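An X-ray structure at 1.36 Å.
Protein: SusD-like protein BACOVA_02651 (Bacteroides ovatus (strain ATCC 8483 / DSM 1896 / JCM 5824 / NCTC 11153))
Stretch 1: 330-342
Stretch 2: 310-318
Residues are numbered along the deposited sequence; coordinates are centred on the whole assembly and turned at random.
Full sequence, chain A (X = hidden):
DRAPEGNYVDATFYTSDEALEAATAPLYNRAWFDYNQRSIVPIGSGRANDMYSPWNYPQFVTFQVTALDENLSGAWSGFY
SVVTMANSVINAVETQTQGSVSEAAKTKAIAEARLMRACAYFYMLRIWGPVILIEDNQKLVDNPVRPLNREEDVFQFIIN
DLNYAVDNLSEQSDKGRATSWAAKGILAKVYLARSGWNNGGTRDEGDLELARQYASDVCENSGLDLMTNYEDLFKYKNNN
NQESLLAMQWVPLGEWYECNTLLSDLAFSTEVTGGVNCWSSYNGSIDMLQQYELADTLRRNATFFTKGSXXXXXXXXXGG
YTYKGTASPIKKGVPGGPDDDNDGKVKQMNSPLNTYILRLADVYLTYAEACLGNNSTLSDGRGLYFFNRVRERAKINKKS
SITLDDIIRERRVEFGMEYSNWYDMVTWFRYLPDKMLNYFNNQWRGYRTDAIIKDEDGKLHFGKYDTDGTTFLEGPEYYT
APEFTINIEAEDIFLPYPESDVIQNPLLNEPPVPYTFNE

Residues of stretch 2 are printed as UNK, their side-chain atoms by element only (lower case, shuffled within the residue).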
# COMPACT_ATOMS: atom_id res chain seq x y z
N ILE A 330 5.50 12.50 9.30
CA ILE A 330 5.36 12.00 7.95
C ILE A 330 5.68 13.09 6.91
O ILE A 330 5.17 14.21 6.99
CB ILE A 330 3.94 11.44 7.72
CG1 ILE A 330 3.63 10.27 8.67
CG2 ILE A 330 3.73 11.03 6.27
CD1 ILE A 330 2.17 9.91 8.75
N LYS A 331 6.50 12.75 5.91
CA LYS A 331 6.69 13.57 4.72
C LYS A 331 5.94 13.02 3.51
O LYS A 331 5.33 13.78 2.75
CB LYS A 331 8.18 13.73 4.37
CG LYS A 331 8.45 14.36 2.97
CD LYS A 331 7.95 15.79 2.85
CE LYS A 331 7.81 16.22 1.39
NZ LYS A 331 6.67 15.52 0.74
N LYS A 332 5.97 11.71 3.29
CA LYS A 332 5.27 11.13 2.15
C LYS A 332 3.76 11.22 2.31
O LYS A 332 3.21 10.69 3.26
CB LYS A 332 5.68 9.68 1.96
CG LYS A 332 5.18 9.09 0.66
CD LYS A 332 5.64 7.65 0.43
CE LYS A 332 7.14 7.52 0.24
NZ LYS A 332 7.54 6.07 0.09
N GLY A 333 3.10 11.89 1.36
CA GLY A 333 1.69 12.21 1.48
C GLY A 333 1.43 13.62 1.98
O GLY A 333 0.27 14.02 2.11
N VAL A 334 2.49 14.37 2.25
CA VAL A 334 2.41 15.74 2.76
C VAL A 334 3.12 16.59 1.69
O VAL A 334 4.34 16.76 1.72
CB VAL A 334 3.09 15.83 4.14
CG1 VAL A 334 3.12 17.28 4.65
CG2 VAL A 334 2.35 14.96 5.12
N PRO A 335 2.35 17.10 0.72
CA PRO A 335 2.96 17.69 -0.48
C PRO A 335 3.29 19.18 -0.37
O PRO A 335 3.73 19.79 -1.36
CB PRO A 335 1.89 17.46 -1.53
CG PRO A 335 0.62 17.61 -0.78
CD PRO A 335 0.89 16.96 0.57
N GLY A 336 3.09 19.75 0.81
CA GLY A 336 3.33 21.16 1.02
C GLY A 336 2.05 21.98 0.97
O GLY A 336 0.94 21.45 1.07
N GLY A 337 2.22 23.29 0.83
CA GLY A 337 1.09 24.19 0.75
C GLY A 337 0.51 24.30 -0.64
O GLY A 337 1.04 23.76 -1.62
N PRO A 338 -0.60 25.02 -0.75
CA PRO A 338 -1.26 25.23 -2.04
C PRO A 338 -0.31 25.72 -3.14
O PRO A 338 -0.47 25.32 -4.30
CB PRO A 338 -2.30 26.29 -1.72
CG PRO A 338 -2.59 26.12 -0.28
CD PRO A 338 -1.32 25.68 0.35
N ASP A 339 0.66 26.56 -2.80
CA ASP A 339 1.53 27.15 -3.80
C ASP A 339 2.83 26.42 -4.02
O ASP A 339 3.67 26.89 -4.78
CB ASP A 339 1.89 28.58 -3.43
CG ASP A 339 0.69 29.45 -3.30
OD1 ASP A 339 -0.30 29.20 -4.01
OD2 ASP A 339 0.76 30.38 -2.49
N ASP A 340 3.02 25.27 -3.36
CA ASP A 340 4.25 24.49 -3.54
C ASP A 340 4.15 23.57 -4.77
O ASP A 340 4.22 22.34 -4.67
CB ASP A 340 4.57 23.69 -2.27
CG ASP A 340 5.05 24.58 -1.13
OD1 ASP A 340 5.67 25.63 -1.41
OD2 ASP A 340 4.82 24.21 0.05
N ASP A 341 3.99 24.20 -5.94
CA ASP A 341 3.75 23.49 -7.19
C ASP A 341 2.54 22.57 -7.09
O ASP A 341 2.51 21.50 -7.71
CB ASP A 341 5.02 22.74 -7.66
CG ASP A 341 6.17 23.68 -8.01
OD1 ASP A 341 5.92 24.86 -8.36
OD2 ASP A 341 7.33 23.22 -7.97
N ASN A 342 1.54 22.97 -6.31
CA ASN A 342 0.30 22.19 -6.16
C ASN A 342 -0.93 22.83 -6.81
O ASN A 342 -2.04 22.35 -6.65
CB ASN A 342 0.02 21.93 -4.68
CG ASN A 342 1.00 20.93 -4.09
OD1 ASN A 342 1.25 19.88 -4.69
ND2 ASN A 342 1.57 21.24 -2.93
N UNK A 310 16.39 19.23 4.81
CA UNK A 310 15.98 20.36 3.97
C UNK A 310 15.23 19.90 2.72
O UNK A 310 15.60 18.92 2.08
c UNK A 310 16.25 24.35 0.81
c UNK A 310 17.20 21.23 3.59
c UNK A 310 16.88 23.21 0.38
o UNK A 310 15.94 25.34 -0.12
c UNK A 310 16.23 23.51 3.03
c UNK A 310 17.18 22.22 1.28
c UNK A 310 15.93 24.51 2.13
c UNK A 310 16.87 22.35 2.62
N UNK A 311 14.17 20.63 2.41
CA UNK A 311 13.29 20.35 1.28
C UNK A 311 13.17 21.61 0.42
O UNK A 311 12.51 22.56 0.81
c UNK A 311 11.99 18.69 2.65
c UNK A 311 11.90 19.92 1.79
c UNK A 311 11.80 16.30 2.89
c UNK A 311 12.22 16.39 4.20
c UNK A 311 12.41 18.76 3.96
c UNK A 311 12.54 17.62 4.74
o UNK A 311 12.37 15.29 5.02
c UNK A 311 11.68 17.44 2.13
N UNK A 312 13.76 21.60 -0.77
CA UNK A 312 13.69 22.78 -1.64
C UNK A 312 12.29 23.01 -2.20
O UNK A 312 11.96 24.12 -2.61
c UNK A 312 14.66 22.63 -2.80
o UNK A 312 14.33 21.50 -3.57
N UNK A 313 11.47 21.96 -2.17
CA UNK A 313 10.19 21.94 -2.87
C UNK A 313 8.97 22.05 -1.94
O UNK A 313 7.82 21.92 -2.38
c UNK A 313 10.11 20.68 -3.74
c UNK A 313 11.55 17.53 -2.12
c UNK A 313 9.18 17.49 -1.90
c UNK A 313 11.45 18.75 -2.79
c UNK A 313 9.09 18.70 -2.57
o UNK A 313 10.47 15.68 -1.03
c UNK A 313 10.22 19.35 -3.01
c UNK A 313 10.41 16.91 -1.68
N UNK A 314 9.26 22.30 -0.66
CA UNK A 314 8.25 22.59 0.35
C UNK A 314 8.53 24.01 0.86
O UNK A 314 9.69 24.36 1.05
c UNK A 314 8.33 21.57 1.53
c UNK A 314 6.77 19.83 0.43
c UNK A 314 8.15 20.13 1.02
c UNK A 314 7.31 21.91 2.61
N UNK A 315 7.49 24.81 1.06
CA UNK A 315 7.65 26.22 1.44
C UNK A 315 8.55 26.92 0.44
O UNK A 315 9.50 27.62 0.81
s UNK A 315 7.26 25.55 4.08
c UNK A 315 8.24 26.36 2.84
N UNK A 316 8.23 26.74 -0.83
CA UNK A 316 9.07 27.25 -1.92
C UNK A 316 9.18 28.78 -1.87
O UNK A 316 10.25 29.33 -2.15
c UNK A 316 9.28 27.49 -4.43
c UNK A 316 8.51 26.81 -3.30
c UNK A 316 8.58 25.28 -3.46
c UNK A 316 7.88 24.76 -4.71
N UNK A 317 8.09 29.45 -1.49
CA UNK A 317 8.08 30.92 -1.38
C UNK A 317 8.92 31.45 -0.22
O UNK A 317 9.17 32.66 -0.15
c UNK A 317 5.74 31.24 -2.37
n UNK A 317 2.30 31.51 -0.65
c UNK A 317 3.73 31.12 -0.82
c UNK A 317 6.66 31.44 -1.19
c UNK A 317 4.34 31.77 -2.07
N UNK A 318 9.33 30.57 0.68
CA UNK A 318 10.19 30.94 1.80
C UNK A 318 11.55 30.27 1.68
O UNK A 318 12.23 30.06 2.68
c UNK A 318 8.33 31.41 3.48
c UNK A 318 9.55 30.57 3.15
o UNK A 318 7.39 30.87 4.10
o UNK A 318 8.32 32.62 3.14
O HOH W 1 6.48 20.80 -4.40
O HOH W 2 5.33 28.29 -1.30

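Position 310 has one carbon leading to a six-carbon ring that bears one oxygen. Nothing of stretch 1 is within reach. This is Tyr 310, in a short strand that includes the next position.

Position 311 has the same atoms: one carbon, a six-membered ring, one oxygen. Its CA-to-CB bond points toward stretch 1, and a ring carbon meets the aliphatic part of Lys 331. This is Tyr 311. Its CE2 lies 3.9 Å from Lys 331 CG, an oblique approach.

Position 312 has one carbon and one oxygen, without contact to stretch 1. This is Ser 312. It lies within a type I turn that starts at Tyr 311 and ends at position 314.

Position 313 again has one carbon and a six-carbon ring with an oxygen. That oxygen approaches the end of Lys 331. This is Tyr 313, with its OH 3.6 Å from Lys 331 CE.

Position 314 has four carbons, forked at the first, with one arm two carbons long. The end of the long arm reaches the backbone of stretch 1. This is Ile 314. Its CD1 is 3.5 Å from Pro 335 O and 3.7 Å from Gly 336 N.

Position 315 has one carbon and one sulfur. Its CA-to-CB bond points away from stretch 1, so the contact is made by the backbone. This is Cys 315. Its N donates to Asp 340 OD2 at 2.9 Å.

Position 316 has four carbons, forked at the first, with one two-carbon arm. The end of that arm meets Asp 341. This is Ile 316, with CD1 3.6 Å from Asp 341 OD2. Its N donates to Asp 340 OD1 at 2.8 Å.

Position 317 has four carbons in a row ending in nitrogen, and the nitrogen meets Asp 339. This is Lys 317. Its NZ forms a salt bridge with Asp 339 OD2 at 2.7 Å, though the place of that oxygen is less sure.

Position 318 has two carbons, the second carrying two oxygens. It does not touch stretch 1. This is Asp 318.

The Asp 340 carboxylate anchors the contact by accepting two successive backbone amides. Its OD2 also accepts Gly 337 N at 2.9 Å, bracing its own loop. Water 1 bridges Tyr 313 O and Asp 340 O; water 2 bridges Lys 317 N and Asp 340 OD1. Lys 331 and Ile 314 add apolar packing beside this polar centre.

Stretch 2 310-318: YYSYICIKD
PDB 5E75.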